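Latency-associated nuclear antigen (Murid herpesvirus 4, PDB 4BLG) probably binds viral DNA as a dimer through this C-terminal DNA-binding domain of a gamma-2 herpesvirus nuclear protein. Local coordinates at residues 32-37 / 60-65. Sequence-based numbering, arbitrary orientation.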
loop_
_atom_site.group_PDB
_atom_site.type_symbol
_atom_site.label_atom_id
_atom_site.label_comp_id
_atom_site.label_asym_id
_atom_site.label_seq_id
_atom_site.Cartn_x
_atom_site.Cartn_y
_atom_site.Cartn_z
ATOM N N HIS A 32 9.781 4.296 21.231
ATOM C CA HIS A 32 9.814 2.936 20.697
ATOM C C HIS A 32 8.689 2.700 19.705
ATOM O O HIS A 32 7.543 3.066 19.965
ATOM C CB HIS A 32 9.694 1.925 21.834
ATOM C CG HIS A 32 10.854 1.943 22.773
ATOM N ND1 HIS A 32 10.801 2.544 24.015
ATOM C CD2 HIS A 32 12.106 1.446 22.653
ATOM C CE1 HIS A 32 11.965 2.407 24.618
ATOM N NE2 HIS A 32 12.779 1.744 23.812
ATOM N N PRO A 33 9.008 2.075 18.561
ATOM C CA PRO A 33 7.926 1.798 17.618
ATOM C C PRO A 33 6.966 0.809 18.233
ATOM O O PRO A 33 7.341 0.098 19.161
ATOM C CB PRO A 33 8.646 1.176 16.419
ATOM C CG PRO A 33 9.880 0.591 16.983
ATOM C CD PRO A 33 10.279 1.462 18.143
ATOM N N PRO A 34 5.730 0.770 17.738
ATOM C CA PRO A 34 4.814 -0.221 18.288
ATOM C C PRO A 34 5.262 -1.614 17.868
ATOM O O PRO A 34 6.085 -1.764 16.961
ATOM C CB PRO A 34 3.486 0.141 17.635
ATOM C CG PRO A 34 3.865 0.772 16.334
ATOM C CD PRO A 34 5.163 1.479 16.576
ATOM N N THR A 35 4.710 -2.626 18.515
ATOM C CA THR A 35 5.120 -3.994 18.255
ATOM C C THR A 35 4.633 -4.437 16.887
ATOM O O THR A 35 5.347 -5.136 16.170
ATOM C CB THR A 35 4.573 -4.931 19.322
ATOM O OG1 THR A 35 5.059 -4.509 20.601
ATOM C CG2 THR A 35 5.010 -6.376 19.054
ATOM N N HIS A 36 3.420 -4.017 16.532
ATOM C CA HIS A 36 2.834 -4.342 15.233
ATOM C C HIS A 36 2.126 -3.130 14.647
ATOM O O HIS A 36 1.602 -2.287 15.375
ATOM C CB HIS A 36 1.834 -5.497 15.358
ATOM C CG HIS A 36 2.438 -6.774 15.848
ATOM N ND1 HIS A 36 3.600 -7.300 15.324
ATOM C CD2 HIS A 36 2.035 -7.639 16.810
ATOM C CE1 HIS A 36 3.889 -8.430 15.945
ATOM N NE2 HIS A 36 2.955 -8.659 16.850
ATOM N N PHE A 37 2.117 -3.053 13.323
ATOM C CA PHE A 37 1.436 -1.986 12.603
ATOM C C PHE A 37 0.199 -2.558 11.924
ATOM O O PHE A 37 0.291 -3.133 10.841
ATOM C CB PHE A 37 2.368 -1.395 11.546
ATOM C CG PHE A 37 3.551 -0.679 12.121
ATOM C CD1 PHE A 37 4.688 -1.380 12.491
ATOM C CD2 PHE A 37 3.523 0.697 12.304
ATOM C CE1 PHE A 37 5.779 -0.723 13.032
ATOM C CE2 PHE A 37 4.615 1.363 12.837
ATOM C CZ PHE A 37 5.745 0.650 13.202
ATOM N N SER A 60 8.432 8.952 11.817
ATOM C CA SER A 60 8.784 9.044 13.228
ATOM C C SER A 60 8.932 7.635 13.779
ATOM O O SER A 60 8.991 6.661 13.025
ATOM C CB SER A 60 7.711 9.792 14.017
ATOM O OG SER A 60 6.570 8.972 14.194
ATOM N N LYS A 61 8.983 7.525 15.097
ATOM C CA LYS A 61 9.085 6.224 15.730
ATOM C C LYS A 61 7.765 5.462 15.639
ATOM O O LYS A 61 7.747 4.235 15.732
ATOM C CB LYS A 61 9.495 6.377 17.195
ATOM C CG LYS A 61 10.782 5.670 17.545
ATOM C CD LYS A 61 11.959 6.249 16.791
ATOM C CE LYS A 61 13.264 5.665 17.298
ATOM N NZ LYS A 61 14.441 6.384 16.752
ATOM N N HIS A 62 6.662 6.182 15.465
ATOM C CA HIS A 62 5.348 5.550 15.472
ATOM C C HIS A 62 4.620 5.648 14.136
ATOM O O HIS A 62 3.511 5.132 13.994
ATOM C CB HIS A 62 4.485 6.153 16.578
ATOM C CG HIS A 62 4.959 5.821 17.957
ATOM N ND1 HIS A 62 6.180 6.234 18.443
ATOM C CD2 HIS A 62 4.379 5.111 18.952
ATOM C CE1 HIS A 62 6.331 5.799 19.680
ATOM N NE2 HIS A 62 5.252 5.114 20.014
ATOM N N VAL A 63 5.242 6.309 13.167
ATOM C CA VAL A 63 4.679 6.448 11.831
ATOM C C VAL A 63 5.795 6.186 10.852
ATOM O O VAL A 63 6.811 6.873 10.882
ATOM C CB VAL A 63 4.150 7.877 11.548
ATOM C CG1 VAL A 63 3.247 7.873 10.324
ATOM C CG2 VAL A 63 3.410 8.434 12.751
ATOM N N LEU A 64 5.619 5.186 9.990
ATOM C CA LEU A 64 6.627 4.875 8.987
ATOM C C LEU A 64 5.987 4.946 7.617
ATOM O O LEU A 64 4.936 4.352 7.388
ATOM C CB LEU A 64 7.203 3.487 9.223
ATOM C CG LEU A 64 7.611 3.172 10.666
ATOM C CD1 LEU A 64 8.117 1.746 10.754
ATOM C CD2 LEU A 64 8.668 4.127 11.175
ATOM N N SER A 65 6.615 5.675 6.702
ATOM C CA SER A 65 6.054 5.822 5.371
ATOM C C SER A 65 6.936 5.231 4.283
ATOM O O SER A 65 8.161 5.326 4.317
ATOM C CB SER A 65 5.758 7.286 5.056
ATOM O OG SER A 65 4.752 7.794 5.912
#
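Phe37 and Leu64 form the tight end of this contact in the LANA1-like DNA-binding domain, where the loop leading into strand 39-45 packs on the turn leading into strand 64-70, an outermost strand of the antiparallel sheet within this chain. The two side chains cross at about a right angle, and Phe37 CZ lies 3.6 Å from Leu64 CD1. Phe37 has CG anti to its carbonyl carbon (chi1 -66°), with the ring between Leu64 and Pro34 of its own loop; Pro34 CG rests over one face of that ring, nearer its border than its centre, 3.6 Å from the ring plane. At the ring edge, Phe37 CE2 is 4.1 Å from His62 O, which lies near the ring plane. Phe89 of strand 84-90 also touches Phe37, and Pro72 of the second subunit packs on Leu64. The backbones come closest at Pro33, whose CA makes a CA-H...O contact of 3.1 Å with Lys61 O. Toward solvent the fit loosens: exposed His32 is poorly ordered, and Lys61 approaches with its CG before the chain bends at chi2 and leads NZ away to a weak hydrogen bond with Pro29 O. An ST turn shapes the opposing loop, Ser60 OG accepting from His62 N at 3.1 Å. From the same turn, the imidazole of His62 lies obliquely against the His32 carbonyl, with His62 CE1 3.0 Å from His32 O.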